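TnpArep for protein (Escherichia coli, PDB 4ER8) binds REP hairpins as an HUH-type tyrosine transposase and cleaves and recombines the mosaic elements that carry them. Local coordinates at a contact of chain A with DNA. Sequence-based numbering; all coordinates share one arbitrary frame.

A contact of chain A with DNA. Residues 4-7, 100-102. With nucleotides of chain B.
Glu100 reads the Watson-Crick edge of DG1 with both carboxylate oxygens. OE1 accepts from the ring N1 at 2.8 Å, and OE2 accepts from the exocyclic amine N2 at 2.7 Å. Both donors come in on the syn side, moderately tilted from the carboxylate plane. CG is anti to the backbone N (chi1 164°), and the chain then bends at chi2 (-92°) to bring the carboxylate up to the base. The backbone N-H of Tyr7 also donates to OE2, from the face of that plane opposite to N2 of DG1, which probably helps fix the rotation of the carboxylate. An alanine at Glu100 would probably leave N1 and N2 of DG1 without this paired acceptor and the Tyr7 N-H without its mate. Backbone groups add to the reading of this guanine. Ala102 N donates to O6 at 2.9 Å. Arg5 O takes a second bond from N2, which lies above its carbonyl plane.

The next base, DT2, is held by strand 99-102. Its N3 donates to Glu100 O, nearly along the C=O axis. His101 ND1 donates to O4 of DT2 at 2.7 Å, with the oxygen close to the imidazole plane. O6 of DG1 is 3.0 Å from the same ND1, so the histidine sits beside both bases. Together these contacts recognise an unpaired G-T step at the 5' end of the DNA, consistent with a guide sequence next to the hairpin.

Apolar contacts are fewer. Tyr7 lays CB and the CD2 side of its ring against the DG1 base, while Ala102 CB lies over the centre of one face of the Tyr7 ring. Tyr4 CB packs on the DT2 sugar.

The phosphate of base-paired DG32 is held through the backbone of the N-terminal segment. Arg6 N donates an almost straight bond to OP2 (171° at H). A water links that same OP2 to the carbonyl oxygen of Tyr4.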
loop_
_atom_site.group_PDB
_atom_site.type_symbol
_atom_site.label_atom_id
_atom_site.label_comp_id
_atom_site.label_asym_id
_atom_site.label_seq_id
_atom_site.Cartn_x
_atom_site.Cartn_y
_atom_site.Cartn_z
ATOM N N TYR A 4 -6.270 -18.095 5.258
ATOM C CA TYR A 4 -7.227 -17.031 4.983
ATOM C C TYR A 4 -7.954 -17.273 3.656
ATOM O O TYR A 4 -7.459 -17.992 2.769
ATOM C CB TYR A 4 -6.576 -15.650 5.006
ATOM C CG TYR A 4 -5.391 -15.508 4.074
ATOM C CD1 TYR A 4 -5.581 -15.375 2.706
ATOM C CD2 TYR A 4 -4.060 -15.503 4.563
ATOM C CE1 TYR A 4 -4.522 -15.245 1.862
ATOM C CE2 TYR A 4 -3.011 -15.358 3.717
ATOM C CZ TYR A 4 -3.241 -15.240 2.374
ATOM O OH TYR A 4 -2.213 -15.101 1.473
ATOM N N ARG A 5 -9.125 -16.657 3.526
ATOM C CA ARG A 5 -9.866 -16.701 2.299
ATOM C C ARG A 5 -10.085 -15.282 1.787
ATOM O O ARG A 5 -10.566 -14.439 2.528
ATOM C CB ARG A 5 -11.189 -17.408 2.526
ATOM C CG ARG A 5 -12.205 -17.113 1.450
ATOM C CD ARG A 5 -13.594 -17.590 1.876
ATOM N NE ARG A 5 -14.409 -17.556 0.697
ATOM C CZ ARG A 5 -15.736 -17.550 0.675
ATOM N NH1 ARG A 5 -16.449 -17.571 1.804
ATOM N NH2 ARG A 5 -16.349 -17.483 -0.504
ATOM N N ARG A 6 -9.742 -15.018 0.520
ATOM C CA ARG A 6 -9.872 -13.677 -0.005
ATOM C C ARG A 6 -11.316 -13.223 0.149
ATOM O O ARG A 6 -12.264 -13.977 -0.061
ATOM C CB ARG A 6 -9.391 -13.586 -1.430
ATOM C CG ARG A 6 -7.876 -13.800 -1.604
ATOM C CD ARG A 6 -7.027 -13.041 -0.589
ATOM N NE ARG A 6 -5.637 -12.855 -1.015
ATOM C CZ ARG A 6 -4.657 -12.351 -0.254
ATOM N NH1 ARG A 6 -4.869 -12.015 0.999
ATOM N NH2 ARG A 6 -3.448 -12.185 -0.752
ATOM N N TYR A 7 -11.499 -11.994 0.576
ATOM C CA TYR A 7 -12.839 -11.529 0.759
ATOM C C TYR A 7 -13.198 -10.745 -0.516
ATOM O O TYR A 7 -12.773 -9.607 -0.712
ATOM C CB TYR A 7 -12.830 -10.726 2.047
ATOM C CG TYR A 7 -14.081 -10.119 2.626
ATOM C CD1 TYR A 7 -14.930 -9.310 1.856
ATOM C CD2 TYR A 7 -14.317 -10.213 4.007
ATOM C CE1 TYR A 7 -16.040 -8.657 2.446
ATOM C CE2 TYR A 7 -15.404 -9.586 4.607
ATOM C CZ TYR A 7 -16.269 -8.802 3.833
ATOM O OH TYR A 7 -17.350 -8.157 4.437
ATOM N N GLU A 100 -4.750 -8.707 2.972
ATOM C CA GLU A 100 -5.965 -8.054 2.458
ATOM C C GLU A 100 -6.983 -7.896 3.551
ATOM O O GLU A 100 -7.287 -8.858 4.298
ATOM C CB GLU A 100 -6.625 -8.880 1.367
ATOM C CG GLU A 100 -8.133 -8.464 1.042
ATOM C CD GLU A 100 -9.168 -9.256 1.854
ATOM O OE1 GLU A 100 -9.972 -8.672 2.631
ATOM O OE2 GLU A 100 -9.150 -10.492 1.726
ATOM N N HIS A 101 -7.560 -6.703 3.637
ATOM C CA HIS A 101 -8.641 -6.497 4.564
ATOM C C HIS A 101 -9.703 -5.580 3.988
ATOM O O HIS A 101 -9.415 -4.443 3.533
ATOM C CB HIS A 101 -8.136 -5.981 5.914
ATOM C CG HIS A 101 -9.218 -5.389 6.771
ATOM N ND1 HIS A 101 -10.038 -6.161 7.574
ATOM C CD2 HIS A 101 -9.630 -4.105 6.927
ATOM C CE1 HIS A 101 -10.907 -5.374 8.186
ATOM N NE2 HIS A 101 -10.671 -4.121 7.824
ATOM N N ALA A 102 -10.928 -6.087 4.016
ATOM C CA ALA A 102 -12.074 -5.402 3.448
ATOM C C ALA A 102 -12.574 -4.303 4.385
ATOM O O ALA A 102 -12.919 -4.592 5.563
ATOM C CB ALA A 102 -13.147 -6.389 3.230
ATOM O "O5'" DG B 1 -14.032 -12.174 11.609
ATOM C "C5'" DG B 1 -13.833 -13.616 11.677
ATOM C "C4'" DG B 1 -13.021 -14.193 10.533
ATOM O "O4'" DG B 1 -13.464 -13.630 9.229
ATOM C "C3'" DG B 1 -11.534 -13.863 10.608
ATOM O "O3'" DG B 1 -10.878 -14.659 11.559
ATOM C "C2'" DG B 1 -11.158 -14.184 9.157
ATOM C "C1'" DG B 1 -12.349 -13.623 8.363
ATOM N N9 DG B 1 -12.268 -12.237 8.003
ATOM C C8 DG B 1 -12.831 -11.200 8.721
ATOM N N7 DG B 1 -12.595 -10.014 8.155
ATOM C C5 DG B 1 -11.881 -10.287 6.988
ATOM C C6 DG B 1 -11.411 -9.407 5.986
ATOM O O6 DG B 1 -11.546 -8.165 5.974
ATOM N N1 DG B 1 -10.722 -10.065 4.940
ATOM C C2 DG B 1 -10.554 -11.431 4.934
ATOM N N2 DG B 1 -9.868 -11.911 3.900
ATOM N N3 DG B 1 -11.005 -12.281 5.881
ATOM C C4 DG B 1 -11.656 -11.651 6.883
ATOM P P DT B 2 -9.327 -14.443 11.982
ATOM O OP1 DT B 2 -8.946 -15.519 12.943
ATOM O OP2 DT B 2 -9.084 -13.037 12.363
ATOM O "O5'" DT B 2 -8.528 -14.762 10.647
ATOM C "C5'" DT B 2 -8.182 -16.066 10.254
ATOM C "C4'" DT B 2 -7.346 -15.870 8.990
ATOM O "O4'" DT B 2 -7.955 -14.767 8.259
ATOM C "C3'" DT B 2 -5.888 -15.472 9.228
ATOM O "O3'" DT B 2 -5.149 -15.986 8.185
ATOM C "C2'" DT B 2 -5.941 -13.975 9.008
ATOM C "C1'" DT B 2 -6.979 -13.826 7.905
ATOM N N1 DT B 2 -7.520 -12.432 7.776
ATOM C C2 DT B 2 -7.343 -11.727 6.595
ATOM O O2 DT B 2 -6.803 -12.165 5.606
ATOM N N3 DT B 2 -7.843 -10.450 6.564
ATOM C C4 DT B 2 -8.469 -9.766 7.583
ATOM O O4 DT B 2 -8.857 -8.587 7.451
ATOM C C5 DT B 2 -8.624 -10.527 8.808
ATOM C C7 DT B 2 -9.332 -9.879 9.999
ATOM C C6 DT B 2 -8.148 -11.805 8.839
ATOM P P DG B 32 -9.518 -18.052 -2.509
ATOM O OP1 DG B 32 -10.917 -17.737 -2.986
ATOM O OP2 DG B 32 -8.962 -17.412 -1.307
ATOM O "O5'" DG B 32 -9.392 -19.634 -2.373
ATOM C "C5'" DG B 32 -9.730 -20.437 -3.476
ATOM C "C4'" DG B 32 -9.305 -21.880 -3.233
ATOM O "O4'" DG B 32 -7.887 -22.017 -3.097
ATOM C "C3'" DG B 32 -9.853 -22.555 -1.994
ATOM O "O3'" DG B 32 -10.128 -23.957 -2.383
ATOM C "C2'" DG B 32 -8.759 -22.306 -0.938
ATOM C "C1'" DG B 32 -7.527 -22.493 -1.824
ATOM N N9 DG B 32 -6.231 -21.866 -1.457
ATOM C C8 DG B 32 -5.936 -20.729 -0.731
ATOM N N7 DG B 32 -4.642 -20.483 -0.624
ATOM C C5 DG B 32 -4.036 -21.518 -1.310
ATOM C C6 DG B 32 -2.661 -21.796 -1.528
ATOM O O6 DG B 32 -1.656 -21.174 -1.145
ATOM N N1 DG B 32 -2.488 -22.944 -2.291
ATOM C C2 DG B 32 -3.519 -23.734 -2.758
ATOM N N2 DG B 32 -3.138 -24.801 -3.461
ATOM N N3 DG B 32 -4.826 -23.492 -2.566
ATOM C C4 DG B 32 -4.999 -22.367 -1.830
HETATM O O HOH W 1 -6.950 -17.742 0.319
#